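Local coordinates for mandelate racemase / muconate lactonizing enzyme, C-terminal domain protein (Pseudovibrio sp. JE062, PDB 4JHM) that is of unknown function but belongs to the enolase superfamily, pairing an enolase-like N-terminal domain with a TIM-barrel-like C-terminal domain, at residues 137-142 against 322-327; 165-170 against 194-199; 170-175 against 199-204; 221-226 against 245-250. All coordinates share one frame; numbering follows the deposited sequence.

Contact 1 of 4, residues 137-142 against 322-327; sequences YASTPM and FFEQFY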
loop_
_atom_site.group_PDB
_atom_site.type_symbol
_atom_site.label_atom_id
_atom_site.label_comp_id
_atom_site.label_asym_id
_atom_site.label_seq_id
_atom_site.Cartn_x
_atom_site.Cartn_y
_atom_site.Cartn_z
ATOM N N TYR A 137 3.501 -30.161 -25.369
ATOM C CA TYR A 137 4.864 -30.440 -24.936
ATOM C C TYR A 137 4.940 -31.842 -24.339
ATOM O O TYR A 137 3.992 -32.319 -23.717
ATOM C CB TYR A 137 5.365 -29.394 -23.931
ATOM C CG TYR A 137 4.594 -29.335 -22.629
ATOM C CD1 TYR A 137 4.895 -30.193 -21.577
ATOM C CD2 TYR A 137 3.580 -28.405 -22.444
ATOM C CE1 TYR A 137 4.194 -30.136 -20.385
ATOM C CE2 TYR A 137 2.875 -28.337 -21.255
ATOM C CZ TYR A 137 3.183 -29.204 -20.231
ATOM O OH TYR A 137 2.476 -29.144 -19.055
ATOM N N ALA A 138 6.067 -32.508 -24.555
ATOM C CA ALA A 138 6.300 -33.811 -23.955
ATOM C C ALA A 138 6.660 -33.620 -22.486
ATOM O O ALA A 138 7.652 -32.962 -22.161
ATOM C CB ALA A 138 7.413 -34.539 -24.690
ATOM N N SER A 139 5.842 -34.172 -21.598
ATOM C CA SER A 139 6.094 -34.079 -20.166
ATOM C C SER A 139 6.835 -35.340 -19.751
ATOM O O SER A 139 6.261 -36.426 -19.741
ATOM C CB SER A 139 4.779 -33.943 -19.409
ATOM O OG SER A 139 4.956 -33.217 -18.210
ATOM N N THR A 140 8.113 -35.193 -19.419
ATOM C CA THR A 140 9.025 -36.335 -19.367
ATOM C C THR A 140 9.071 -37.016 -18.006
ATOM O O THR A 140 8.729 -36.411 -16.992
ATOM C CB THR A 140 10.464 -35.909 -19.715
ATOM O OG1 THR A 140 11.125 -35.432 -18.535
ATOM C CG2 THR A 140 10.459 -34.816 -20.773
ATOM N N PRO A 141 9.506 -38.283 -17.984
ATOM C CA PRO A 141 9.785 -38.965 -16.731
ATOM C C PRO A 141 11.148 -38.553 -16.189
ATOM O O PRO A 141 11.900 -37.846 -16.864
ATOM C CB PRO A 141 9.803 -40.439 -17.137
ATOM C CG PRO A 141 10.279 -40.425 -18.549
ATOM C CD PRO A 141 9.750 -39.150 -19.151
HETATM N N MSE A 142 11.463 -38.999 -14.981
HETATM C CA MSE A 142 12.741 -38.680 -14.364
HETATM C C MSE A 142 13.679 -39.838 -14.553
HETATM O O MSE A 142 13.336 -40.979 -14.257
HETATM C CB MSE A 142 12.471 -38.374 -12.895
HETATM C CG MSE A 142 13.549 -38.875 -11.944
HETATM SE SE MSE A 142 12.928 -38.538 -10.104
HETATM C CE MSE A 142 14.695 -38.171 -9.324
ATOM N N PHE A 322 -0.100 -24.442 -24.495
ATOM C CA PHE A 322 0.228 -25.858 -24.672
ATOM C C PHE A 322 -0.771 -26.847 -24.075
ATOM O O PHE A 322 -1.584 -26.513 -23.216
ATOM C CB PHE A 322 1.607 -26.161 -24.081
ATOM C CG PHE A 322 2.720 -25.357 -24.681
ATOM C CD1 PHE A 322 3.295 -25.736 -25.884
ATOM C CD2 PHE A 322 3.206 -24.231 -24.032
ATOM C CE1 PHE A 322 4.326 -25.000 -26.438
ATOM C CE2 PHE A 322 4.238 -23.490 -24.580
ATOM C CZ PHE A 322 4.798 -23.875 -25.786
ATOM N N PHE A 323 -0.678 -28.080 -24.559
ATOM C CA PHE A 323 -1.389 -29.222 -24.007
ATOM C C PHE A 323 -0.327 -30.171 -23.489
ATOM O O PHE A 323 0.547 -30.598 -24.246
ATOM C CB PHE A 323 -2.221 -29.911 -25.092
ATOM C CG PHE A 323 -2.614 -31.320 -24.758
ATOM C CD1 PHE A 323 -1.792 -32.380 -25.098
ATOM C CD2 PHE A 323 -3.813 -31.590 -24.124
ATOM C CE1 PHE A 323 -2.154 -33.685 -24.802
ATOM C CE2 PHE A 323 -4.182 -32.892 -23.824
ATOM C CZ PHE A 323 -3.352 -33.940 -24.162
ATOM N N GLU A 324 -0.386 -30.478 -22.198
ATOM C CA GLU A 324 0.590 -31.366 -21.586
ATOM C C GLU A 324 0.398 -32.788 -22.112
ATOM O O GLU A 324 -0.655 -33.395 -21.925
ATOM C CB GLU A 324 0.457 -31.332 -20.065
ATOM C CG GLU A 324 1.444 -32.224 -19.332
ATOM C CD GLU A 324 1.498 -31.943 -17.846
ATOM O OE1 GLU A 324 2.547 -32.233 -17.236
ATOM O OE2 GLU A 324 0.501 -31.434 -17.284
ATOM N N GLN A 325 1.418 -33.303 -22.784
ATOM C CA GLN A 325 1.374 -34.654 -23.323
ATOM C C GLN A 325 2.511 -35.479 -22.748
ATOM O O GLN A 325 3.672 -35.303 -23.127
ATOM C CB GLN A 325 1.493 -34.626 -24.848
ATOM C CG GLN A 325 1.532 -36.004 -25.489
ATOM C CD GLN A 325 0.162 -36.645 -25.562
ATOM O OE1 GLN A 325 -0.178 -37.516 -24.760
ATOM N NE2 GLN A 325 -0.638 -36.203 -26.519
ATOM N N PHE A 326 2.179 -36.375 -21.827
ATOM C CA PHE A 326 3.177 -37.283 -21.292
ATOM C C PHE A 326 3.590 -38.272 -22.376
ATOM O O PHE A 326 2.747 -38.841 -23.070
ATOM C CB PHE A 326 2.657 -38.030 -20.067
ATOM C CG PHE A 326 3.679 -38.931 -19.450
ATOM C CD1 PHE A 326 4.541 -38.456 -18.472
ATOM C CD2 PHE A 326 3.804 -40.245 -19.868
ATOM C CE1 PHE A 326 5.498 -39.282 -17.910
ATOM C CE2 PHE A 326 4.758 -41.077 -19.311
ATOM C CZ PHE A 326 5.607 -40.594 -18.330
ATOM N N TYR A 327 4.896 -38.469 -22.510
ATOM C CA TYR A 327 5.460 -39.308 -23.559
ATOM C C TYR A 327 6.450 -40.252 -22.881
ATOM O O TYR A 327 7.319 -39.789 -22.137
ATOM C CB TYR A 327 6.148 -38.415 -24.601
ATOM C CG TYR A 327 6.571 -39.108 -25.878
ATOM C CD1 TYR A 327 5.650 -39.794 -26.660
ATOM C CD2 TYR A 327 7.890 -39.051 -26.317
ATOM C CE1 TYR A 327 6.033 -40.423 -27.828
ATOM C CE2 TYR A 327 8.286 -39.678 -27.486
ATOM C CZ TYR A 327 7.354 -40.362 -28.237
ATOM O OH TYR A 327 7.741 -40.986 -29.403
#
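Tyr137 lays its ring across the start of the Glu324 side chain. CG lies between the backbone N and the carbonyl carbon (chi1 63°), the crowded position. Its CD2 edge meets Phe322 CB at 3.4 Å, close to the ring plane. One face receives Glu324 CA in a CH-pi contact, 3.9 Å from the ring centroid. Further out, CE1 touches Glu324 CG at 3.6 Å. CZ lies 3.5 Å from Glu324 CB. At the tip, OH is hydrogen-bonded to Lys165 NZ. Beyond the ring, the extended Glu324 chain carries its carboxylate to Ser139, whose OG donates to OE1 at 2.8 Å. This bond uses the anti lone pair of OE1, and the same oxygen forms a salt bridge with Lys165. The backbones pair in parallel: Gln325 N donates to Tyr137 O at 2.9 Å, and Ser139 N to Gln325 O at 2.9 Å. Tyr137, Ser139 and Glu324 share one face of the sheet, and Ala138 and Gln325 the other. Strand 133-139 runs between strands 323-326 and 163-167, while helix 149-159 packs against Ala138 and Tyr327.

Contact 2 of 4, residues 165-170 against 194-199; sequences KLHCYC and MLDTAG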
loop_
_atom_site.group_PDB
_atom_site.type_symbol
_atom_site.label_atom_id
_atom_site.label_comp_id
_atom_site.label_asym_id
_atom_site.label_seq_id
_atom_site.Cartn_x
_atom_site.Cartn_y
_atom_site.Cartn_z
ATOM N N LYS A 165 8.891 -30.327 -21.226
ATOM C CA LYS A 165 8.956 -30.013 -19.807
ATOM C C LYS A 165 9.624 -31.168 -19.083
ATOM O O LYS A 165 9.032 -32.233 -18.910
ATOM C CB LYS A 165 7.575 -29.751 -19.199
ATOM C CG LYS A 165 7.638 -29.543 -17.689
ATOM C CD LYS A 165 6.299 -29.167 -17.083
ATOM C CE LYS A 165 5.407 -30.377 -16.864
ATOM N NZ LYS A 165 4.032 -29.980 -16.445
ATOM N N LEU A 166 10.860 -30.942 -18.663
ATOM C CA LEU A 166 11.620 -31.945 -17.951
ATOM C C LEU A 166 11.081 -32.110 -16.541
ATOM O O LEU A 166 10.905 -31.132 -15.833
ATOM C CB LEU A 166 13.083 -31.517 -17.855
ATOM C CG LEU A 166 13.788 -31.156 -19.156
ATOM C CD1 LEU A 166 15.042 -30.351 -18.856
ATOM C CD2 LEU A 166 14.123 -32.411 -19.937
ATOM N N HIS A 167 10.816 -33.344 -16.132
ATOM C CA HIS A 167 10.693 -33.630 -14.711
ATOM C C HIS A 167 12.082 -34.004 -14.235
ATOM O O HIS A 167 12.817 -34.704 -14.934
ATOM C CB HIS A 167 9.678 -34.734 -14.427
ATOM C CG HIS A 167 8.262 -34.253 -14.427
ATOM N ND1 HIS A 167 7.363 -34.570 -15.423
ATOM C CD2 HIS A 167 7.596 -33.451 -13.563
ATOM C CE1 HIS A 167 6.202 -33.998 -15.165
ATOM N NE2 HIS A 167 6.315 -33.312 -14.042
ATOM N N CYS A 168 12.451 -33.510 -13.061
ATOM C CA CYS A 168 13.827 -33.599 -12.607
ATOM C C CYS A 168 13.941 -34.205 -11.215
ATOM O O CYS A 168 12.964 -34.698 -10.647
ATOM C CB CYS A 168 14.465 -32.209 -12.629
ATOM S SG CYS A 168 13.652 -31.016 -11.546
ATOM N N TYR A 169 15.153 -34.161 -10.675
ATOM C CA TYR A 169 15.438 -34.728 -9.371
ATOM C C TYR A 169 14.808 -33.895 -8.260
ATOM O O TYR A 169 14.567 -34.395 -7.165
ATOM C CB TYR A 169 16.952 -34.838 -9.181
ATOM C CG TYR A 169 17.631 -35.568 -10.321
ATOM C CD1 TYR A 169 17.683 -36.954 -10.346
ATOM C CD2 TYR A 169 18.203 -34.874 -11.382
ATOM C CE1 TYR A 169 18.292 -37.630 -11.388
ATOM C CE2 TYR A 169 18.816 -35.542 -12.428
ATOM C CZ TYR A 169 18.858 -36.921 -12.426
ATOM O OH TYR A 169 19.462 -37.602 -13.459
ATOM N N CYS A 170 14.525 -32.630 -8.554
ATOM C CA CYS A 170 13.981 -31.717 -7.557
ATOM C C CYS A 170 14.980 -31.519 -6.421
ATOM O O CYS A 170 14.605 -31.295 -5.270
ATOM C CB CYS A 170 12.641 -32.230 -7.035
ATOM S SG CYS A 170 11.420 -32.417 -8.350
HETATM N N MSE A 194 11.053 -26.492 -20.371
HETATM C CA MSE A 194 10.442 -26.110 -19.099
HETATM C C MSE A 194 10.953 -27.033 -18.028
HETATM O O MSE A 194 11.463 -28.115 -18.321
HETATM C CB MSE A 194 8.918 -26.233 -19.143
HETATM C CG MSE A 194 8.282 -25.294 -20.158
HETATM SE SE MSE A 194 7.930 -26.239 -21.857
HETATM C CE MSE A 194 5.991 -25.921 -21.975
ATOM N N LEU A 195 10.805 -26.618 -16.773
ATOM C CA LEU A 195 11.305 -27.383 -15.640
ATOM C C LEU A 195 10.272 -27.417 -14.522
ATOM O O LEU A 195 9.743 -26.374 -14.134
ATOM C CB LEU A 195 12.592 -26.746 -15.129
ATOM C CG LEU A 195 13.355 -27.505 -14.049
ATOM C CD1 LEU A 195 13.821 -28.851 -14.576
ATOM C CD2 LEU A 195 14.538 -26.676 -13.574
ATOM N N ASP A 196 9.980 -28.613 -14.014
ATOM C CA ASP A 196 9.074 -28.775 -12.870
ATOM C C ASP A 196 9.846 -29.284 -11.645
ATOM O O ASP A 196 10.344 -30.413 -11.646
ATOM C CB ASP A 196 7.932 -29.740 -13.219
ATOM C CG ASP A 196 6.962 -29.952 -12.062
ATOM O OD1 ASP A 196 7.247 -29.472 -10.948
ATOM O OD2 ASP A 196 5.911 -30.597 -12.261
ATOM N N THR A 197 9.951 -28.451 -10.611
ATOM C CA THR A 197 10.686 -28.822 -9.401
ATOM C C THR A 197 9.737 -29.150 -8.239
ATOM O O THR A 197 10.136 -29.136 -7.070
ATOM C CB THR A 197 11.672 -27.714 -8.971
ATOM O OG1 THR A 197 10.955 -26.499 -8.721
ATOM C CG2 THR A 197 12.719 -27.467 -10.049
ATOM N N ALA A 198 8.478 -29.427 -8.572
ATOM C CA ALA A 198 7.506 -29.964 -7.621
ATOM C C ALA A 198 7.536 -29.315 -6.239
ATOM O O ALA A 198 7.253 -29.965 -5.238
ATOM C CB ALA A 198 7.705 -31.464 -7.488
ATOM N N GLY A 199 7.890 -28.040 -6.183
ATOM C CA GLY A 199 7.809 -27.277 -4.944
ATOM C C GLY A 199 8.863 -27.580 -3.896
ATOM O O GLY A 199 8.787 -27.062 -2.787
#
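Lys165 and Met194 face each other where two parallel strands, 165-167 and 194-196, pass 4.5 Å apart at 30°. Leu166 bonds to the other strand through both its N and its O. The N donates to Met194 O at 2.9 Å, and the O accepts from Asp196 N at 3.2 Å. On one face, Lys165 CB and CG both rest on Met194 CB, and the two side chains cross at about a right angle. The lysine NZ forms a salt bridge with Glu222, besides the one with Glu324. His167 and Asp196 lie side by side, pointing the same way, with ring and carboxylate planes 48° apart. The link from His167 NE2 to Asp196 OD2 is weak, at 3.3 Å. The firmer partner of His167 is Thr140 O, met through ND1. Asp196 OD1 accepts from Ala198 N at 2.7 Å, which makes an Asx turn where the strand ends. Cys168 SG packs on Leu195 CD1 at 3.7 Å, on the face turned to helix 172-186. Cys170 SG touches Ala198 CB at 3.9 Å. The two strands and this helix form a beta-alpha-beta crossover of the TIM barrel. The contact includes the C-terminal strand ends, the side on which enzymes of this superfamily carry their active site.

Contact 3 of 4, residues 170-175 against 199-204; sequences CVYDKD and GFYTPE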
loop_
_atom_site.group_PDB
_atom_site.type_symbol
_atom_site.label_atom_id
_atom_site.label_comp_id
_atom_site.label_asym_id
_atom_site.label_seq_id
_atom_site.Cartn_x
_atom_site.Cartn_y
_atom_site.Cartn_z
ATOM N N CYS A 170 14.525 -32.630 -8.554
ATOM C CA CYS A 170 13.981 -31.717 -7.557
ATOM C C CYS A 170 14.980 -31.519 -6.421
ATOM O O CYS A 170 14.605 -31.295 -5.270
ATOM C CB CYS A 170 12.641 -32.230 -7.035
ATOM S SG CYS A 170 11.420 -32.417 -8.350
ATOM N N VAL A 171 16.258 -31.610 -6.779
ATOM C CA VAL A 171 17.367 -31.323 -5.886
ATOM C C VAL A 171 18.307 -30.371 -6.634
ATOM O O VAL A 171 19.124 -30.795 -7.453
ATOM C CB VAL A 171 18.106 -32.619 -5.484
ATOM C CG1 VAL A 171 19.388 -32.305 -4.727
ATOM C CG2 VAL A 171 17.194 -33.512 -4.655
ATOM N N TYR A 172 18.161 -29.079 -6.365
ATOM C CA TYR A 172 18.930 -28.041 -7.045
ATOM C C TYR A 172 20.266 -28.531 -7.617
ATOM O O TYR A 172 20.544 -28.337 -8.796
ATOM C CB TYR A 172 19.171 -26.866 -6.090
ATOM C CG TYR A 172 19.909 -25.716 -6.726
ATOM C CD1 TYR A 172 19.380 -25.051 -7.822
ATOM C CD2 TYR A 172 21.129 -25.290 -6.231
ATOM C CE1 TYR A 172 20.052 -23.998 -8.411
ATOM C CE2 TYR A 172 21.811 -24.240 -6.817
ATOM C CZ TYR A 172 21.268 -23.600 -7.907
ATOM O OH TYR A 172 21.943 -22.559 -8.494
ATOM N N ASP A 173 21.089 -29.164 -6.790
ATOM C CA ASP A 173 22.434 -29.571 -7.213
ATOM C C ASP A 173 22.430 -30.518 -8.411
ATOM O O ASP A 173 23.119 -30.269 -9.402
ATOM C CB ASP A 173 23.181 -30.207 -6.046
ATOM C CG ASP A 173 23.337 -29.259 -4.882
ATOM O OD1 ASP A 173 24.004 -28.213 -5.053
ATOM O OD2 ASP A 173 22.781 -29.553 -3.801
ATOM N N LYS A 174 21.659 -31.597 -8.320
ATOM C CA LYS A 174 21.539 -32.549 -9.426
ATOM C C LYS A 174 20.797 -31.930 -10.614
ATOM O O LYS A 174 21.166 -32.143 -11.771
ATOM C CB LYS A 174 20.835 -33.823 -8.956
ATOM C CG LYS A 174 21.617 -34.590 -7.897
ATOM C CD LYS A 174 20.791 -35.692 -7.253
ATOM C CE LYS A 174 20.632 -36.886 -8.180
ATOM N NZ LYS A 174 19.820 -37.968 -7.555
ATOM N N ASP A 175 19.765 -31.148 -10.326
ATOM C CA ASP A 175 19.013 -30.462 -11.371
ATOM C C ASP A 175 19.882 -29.488 -12.162
ATOM O O ASP A 175 19.630 -29.239 -13.338
ATOM C CB ASP A 175 17.833 -29.714 -10.766
ATOM C CG ASP A 175 16.773 -30.646 -10.218
ATOM O OD1 ASP A 175 16.870 -31.868 -10.446
ATOM O OD2 ASP A 175 15.837 -30.154 -9.561
ATOM N N GLY A 199 7.890 -28.040 -6.183
ATOM C CA GLY A 199 7.809 -27.277 -4.944
ATOM C C GLY A 199 8.863 -27.580 -3.896
ATOM O O GLY A 199 8.787 -27.062 -2.787
ATOM N N PHE A 200 9.864 -28.383 -4.235
ATOM C CA PHE A 200 10.826 -28.826 -3.225
ATOM C C PHE A 200 12.086 -27.968 -3.074
ATOM O O PHE A 200 12.875 -28.207 -2.172
ATOM C CB PHE A 200 11.208 -30.293 -3.457
ATOM C CG PHE A 200 10.061 -31.254 -3.268
ATOM C CD1 PHE A 200 8.976 -30.920 -2.458
ATOM C CD2 PHE A 200 10.074 -32.497 -3.881
ATOM C CE1 PHE A 200 7.923 -31.798 -2.282
ATOM C CE2 PHE A 200 9.024 -33.382 -3.704
ATOM C CZ PHE A 200 7.948 -33.031 -2.905
ATOM N N TYR A 201 12.275 -26.968 -3.927
ATOM C CA TYR A 201 13.437 -26.078 -3.805
ATOM C C TYR A 201 13.308 -25.114 -2.630
ATOM O O TYR A 201 12.233 -24.956 -2.048
ATOM C CB TYR A 201 13.628 -25.246 -5.074
ATOM C CG TYR A 201 14.371 -25.922 -6.205
ATOM C CD1 TYR A 201 14.467 -27.306 -6.289
ATOM C CD2 TYR A 201 14.943 -25.166 -7.215
ATOM C CE1 TYR A 201 15.135 -27.911 -7.336
ATOM C CE2 TYR A 201 15.600 -25.761 -8.271
ATOM C CZ TYR A 201 15.695 -27.133 -8.328
ATOM O OH TYR A 201 16.362 -27.714 -9.382
ATOM N N THR A 202 14.420 -24.463 -2.300
ATOM C CA THR A 202 14.432 -23.400 -1.308
ATOM C C THR A 202 14.357 -22.062 -2.028
ATOM O O THR A 202 14.926 -21.907 -3.105
ATOM C CB THR A 202 15.729 -23.420 -0.491
ATOM O OG1 THR A 202 16.808 -22.930 -1.296
ATOM C CG2 THR A 202 16.041 -24.822 -0.034
ATOM N N PRO A 203 13.656 -21.085 -1.440
ATOM C CA PRO A 203 13.551 -19.760 -2.045
ATOM C C PRO A 203 14.829 -19.306 -2.757
ATOM O O PRO A 203 14.763 -18.827 -3.886
ATOM C CB PRO A 203 13.257 -18.872 -0.843
ATOM C CG PRO A 203 12.448 -19.751 0.056
ATOM C CD PRO A 203 12.881 -21.174 -0.193
ATOM N N GLU A 204 15.976 -19.470 -2.099
ATOM C CA GLU A 204 17.269 -19.060 -2.656
ATOM C C GLU A 204 17.608 -19.866 -3.907
ATOM O O GLU A 204 18.060 -19.317 -4.912
ATOM C CB GLU A 204 18.382 -19.228 -1.615
ATOM C CG GLU A 204 18.197 -18.397 -0.349
ATOM C CD GLU A 204 17.093 -18.920 0.569
ATOM O OE1 GLU A 204 16.600 -20.056 0.355
ATOM O OE2 GLU A 204 16.718 -18.189 1.517
#
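Tyr172 and Tyr201 meet where two successive strand-to-helix loops of the barrel run side by side, one leading into helix 172-186 and the other into helix 203-215. They form an offset edge-to-face pair. The edge of Tyr172 points at the face of Tyr201, with planes at 86° and centroids 5.9 Å apart. The nearest ring atoms are Tyr172 CD1 and Tyr201 CE2, at 3.9 Å. Tyr172 CB stands over the same Tyr201 ring, displaced toward the rim. The CE1 edge of Tyr201 turns to the backbone of the first loop, 3.7 Å from Cys170 C. Asp175 OD2 also lies near the plane of this ring, with the carboxylate turned 28° from it. A bond between that oxygen and Tyr201 OH is modelled, but the hydroxyl sits too close to a neighbour, so it is doubtful. At the exposed end, Phe200 CD2 packs on Cys170 CB at 4.1 Å. Asp175 N bonds to Val171 O at 3.0 Å in the first turn of its helix. Thr202 is the N-cap of the other helix, with OG1 bonded to Gln205 N. Tyr172 also packs on Gln205, Lys208 and Met209 of helix 203-215, and Tyr201 reaches Met209 too.

Contact 4 of 4, residues 221-226 against 245-250; sequences LEAPVS and SSHGNC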
loop_
_atom_site.group_PDB
_atom_site.type_symbol
_atom_site.label_atom_id
_atom_site.label_comp_id
_atom_site.label_asym_id
_atom_site.label_seq_id
_atom_site.Cartn_x
_atom_site.Cartn_y
_atom_site.Cartn_z
ATOM N N LEU A 221 9.313 -21.965 -15.315
ATOM C CA LEU A 221 9.647 -22.722 -14.121
ATOM C C LEU A 221 8.361 -23.040 -13.380
ATOM O O LEU A 221 7.675 -22.140 -12.898
ATOM C CB LEU A 221 10.581 -21.918 -13.211
ATOM C CG LEU A 221 10.831 -22.512 -11.817
ATOM C CD1 LEU A 221 11.272 -23.962 -11.932
ATOM C CD2 LEU A 221 11.856 -21.710 -11.030
ATOM N N GLU A 222 8.038 -24.321 -13.284
ATOM C CA GLU A 222 6.790 -24.745 -12.666
ATOM C C GLU A 222 7.024 -25.241 -11.241
ATOM O O GLU A 222 7.891 -26.078 -11.000
ATOM C CB GLU A 222 6.128 -25.841 -13.518
ATOM C CG GLU A 222 5.049 -26.637 -12.799
ATOM C CD GLU A 222 4.350 -27.636 -13.700
ATOM O OE1 GLU A 222 4.205 -27.358 -14.913
ATOM O OE2 GLU A 222 3.940 -28.702 -13.186
ATOM N N ALA A 223 6.247 -24.718 -10.299
ATOM C CA ALA A 223 6.289 -25.199 -8.923
ATOM C C ALA A 223 7.688 -25.064 -8.326
ATOM O O ALA A 223 8.300 -26.061 -7.950
ATOM C CB ALA A 223 5.832 -26.649 -8.867
ATOM N N PRO A 224 8.203 -23.829 -8.247
ATOM C CA PRO A 224 9.535 -23.607 -7.691
ATOM C C PRO A 224 9.601 -24.005 -6.225
ATOM O O PRO A 224 10.520 -24.714 -5.821
ATOM C CB PRO A 224 9.750 -22.100 -7.859
ATOM C CG PRO A 224 8.387 -21.513 -8.044
ATOM C CD PRO A 224 7.563 -22.582 -8.695
ATOM N N VAL A 225 8.618 -23.562 -5.448
ATOM C CA VAL A 225 8.527 -23.894 -4.028
ATOM C C VAL A 225 7.079 -24.235 -3.651
ATOM O O VAL A 225 6.211 -24.380 -4.522
ATOM C CB VAL A 225 9.043 -22.736 -3.155
ATOM C CG1 VAL A 225 10.541 -22.570 -3.330
ATOM C CG2 VAL A 225 8.339 -21.437 -3.501
ATOM N N SER A 226 6.820 -24.380 -2.356
ATOM C CA SER A 226 5.470 -24.643 -1.888
ATOM C C SER A 226 4.524 -23.580 -2.413
ATOM O O SER A 226 4.805 -22.391 -2.300
ATOM C CB SER A 226 5.421 -24.633 -0.366
ATOM O OG SER A 226 4.084 -24.522 0.086
ATOM N N SER A 245 5.032 -20.638 -12.739
ATOM C CA SER A 245 3.740 -21.312 -12.674
ATOM C C SER A 245 3.579 -22.102 -11.379
ATOM O O SER A 245 4.561 -22.512 -10.775
ATOM C CB SER A 245 3.583 -22.242 -13.871
ATOM O OG SER A 245 2.216 -22.425 -14.191
ATOM N N SER A 246 2.334 -22.311 -10.954
ATOM C CA SER A 246 2.065 -23.050 -9.716
ATOM C C SER A 246 2.176 -24.550 -9.952
ATOM O O SER A 246 2.379 -24.994 -11.080
ATOM C CB SER A 246 0.672 -22.717 -9.167
ATOM O OG SER A 246 -0.357 -23.316 -9.943
ATOM N N HIS A 247 2.047 -25.324 -8.879
ATOM C CA HIS A 247 2.046 -26.778 -8.971
ATOM C C HIS A 247 0.718 -27.254 -9.552
ATOM O O HIS A 247 0.640 -28.329 -10.143
ATOM C CB HIS A 247 2.284 -27.394 -7.590
ATOM C CG HIS A 247 2.121 -28.880 -7.553
ATOM N ND1 HIS A 247 3.167 -29.749 -7.764
ATOM C CD2 HIS A 247 1.032 -29.651 -7.322
ATOM C CE1 HIS A 247 2.730 -30.992 -7.671
ATOM N NE2 HIS A 247 1.438 -30.961 -7.404
ATOM N N GLY A 248 -0.325 -26.449 -9.362
ATOM C CA GLY A 248 -1.596 -26.647 -10.046
ATOM C C GLY A 248 -2.582 -27.559 -9.347
ATOM O O GLY A 248 -3.655 -27.849 -9.886
ATOM N N ASN A 249 -2.227 -28.013 -8.148
ATOM C CA ASN A 249 -3.064 -28.959 -7.413
ATOM C C ASN A 249 -3.282 -28.560 -5.962
ATOM O O ASN A 249 -3.732 -29.368 -5.152
ATOM C CB ASN A 249 -2.439 -30.354 -7.451
ATOM C CG ASN A 249 -2.289 -30.883 -8.857
ATOM O OD1 ASN A 249 -3.271 -31.231 -9.513
ATOM N ND2 ASN A 249 -1.054 -30.949 -9.330
ATOM N N CYS A 250 -2.973 -27.315 -5.631
ATOM C CA CYS A 250 -3.098 -26.861 -4.262
ATOM C C CYS A 250 -4.132 -25.743 -4.130
ATOM O O CYS A 250 -5.076 -25.862 -3.351
ATOM C CB CYS A 250 -1.732 -26.432 -3.746
ATOM S SG CYS A 250 -0.489 -27.734 -3.902
#
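Ala223 CB fits against the base of His247, 3.8 Å from His247 CB. The methyl group lies at the edge of the imidazole, near its plane. His247 CG is anti to the backbone N (chi1 172°) and leaves CB across the direction of the methyl, which keeps CB the nearest side-chain atom. The backbone N of His247 is bonded to Asp227 OD1. Glu222 also has CG anti to its backbone N (chi1 163°), and the chain stays extended beyond CG. On the way it passes the loop backbone, with CG 3.6 Å from Ser246 O. Its carboxylate leaves the contact. OE1 turns to its partner Lys165, and OE2 lies close to Asp196 OD2. Ser245 is the parallel partner of Glu222 across the sheet, and their CB atoms are 4.4 Å apart. Both strands, 220-222 and 243-245, belong to the TIM barrel, and both chains turn into loops here at the C-terminal ends of the strands. Two nearly straight bonds hold the exit: Ser245 N to Leu221 O at 3.0 Å, and Ala223 N to Ser245 O at 2.8 Å. Pro224 CD lies beyond the oxygen end of the Ser245 carbonyl, 3.7 Å from Ser245 O. Ser245 OG is bonded to Asp268 OD1 and Arg270 NH2. Past the turn, Ser226 packs on Gln255 of the second subunit.

How the contacts relate
Contacts 1, 2 and 4 are buried and join neighbouring parallel strands of the barrel sheet. Contact 3 is only partly buried, its centre about 23 Å from the centre of the chain, and joins loops and helix starts. Contacts 1 and 2 meet through strands 133-139 and 163-167, where Lys165 ties them together and His167 probably bonds to Thr140 O. Contacts 2 and 4 meet through strands 192-196 and 220-222, and Ala223 O probably accepts from both Gly199 N and Thr197 OG1. Contact 3 continues contact 2 outward through the shared Cys170 and Gly199. Backbone bonds and charged groups mark the three strand contacts, whereas contact 3 relies mainly on aromatic packing.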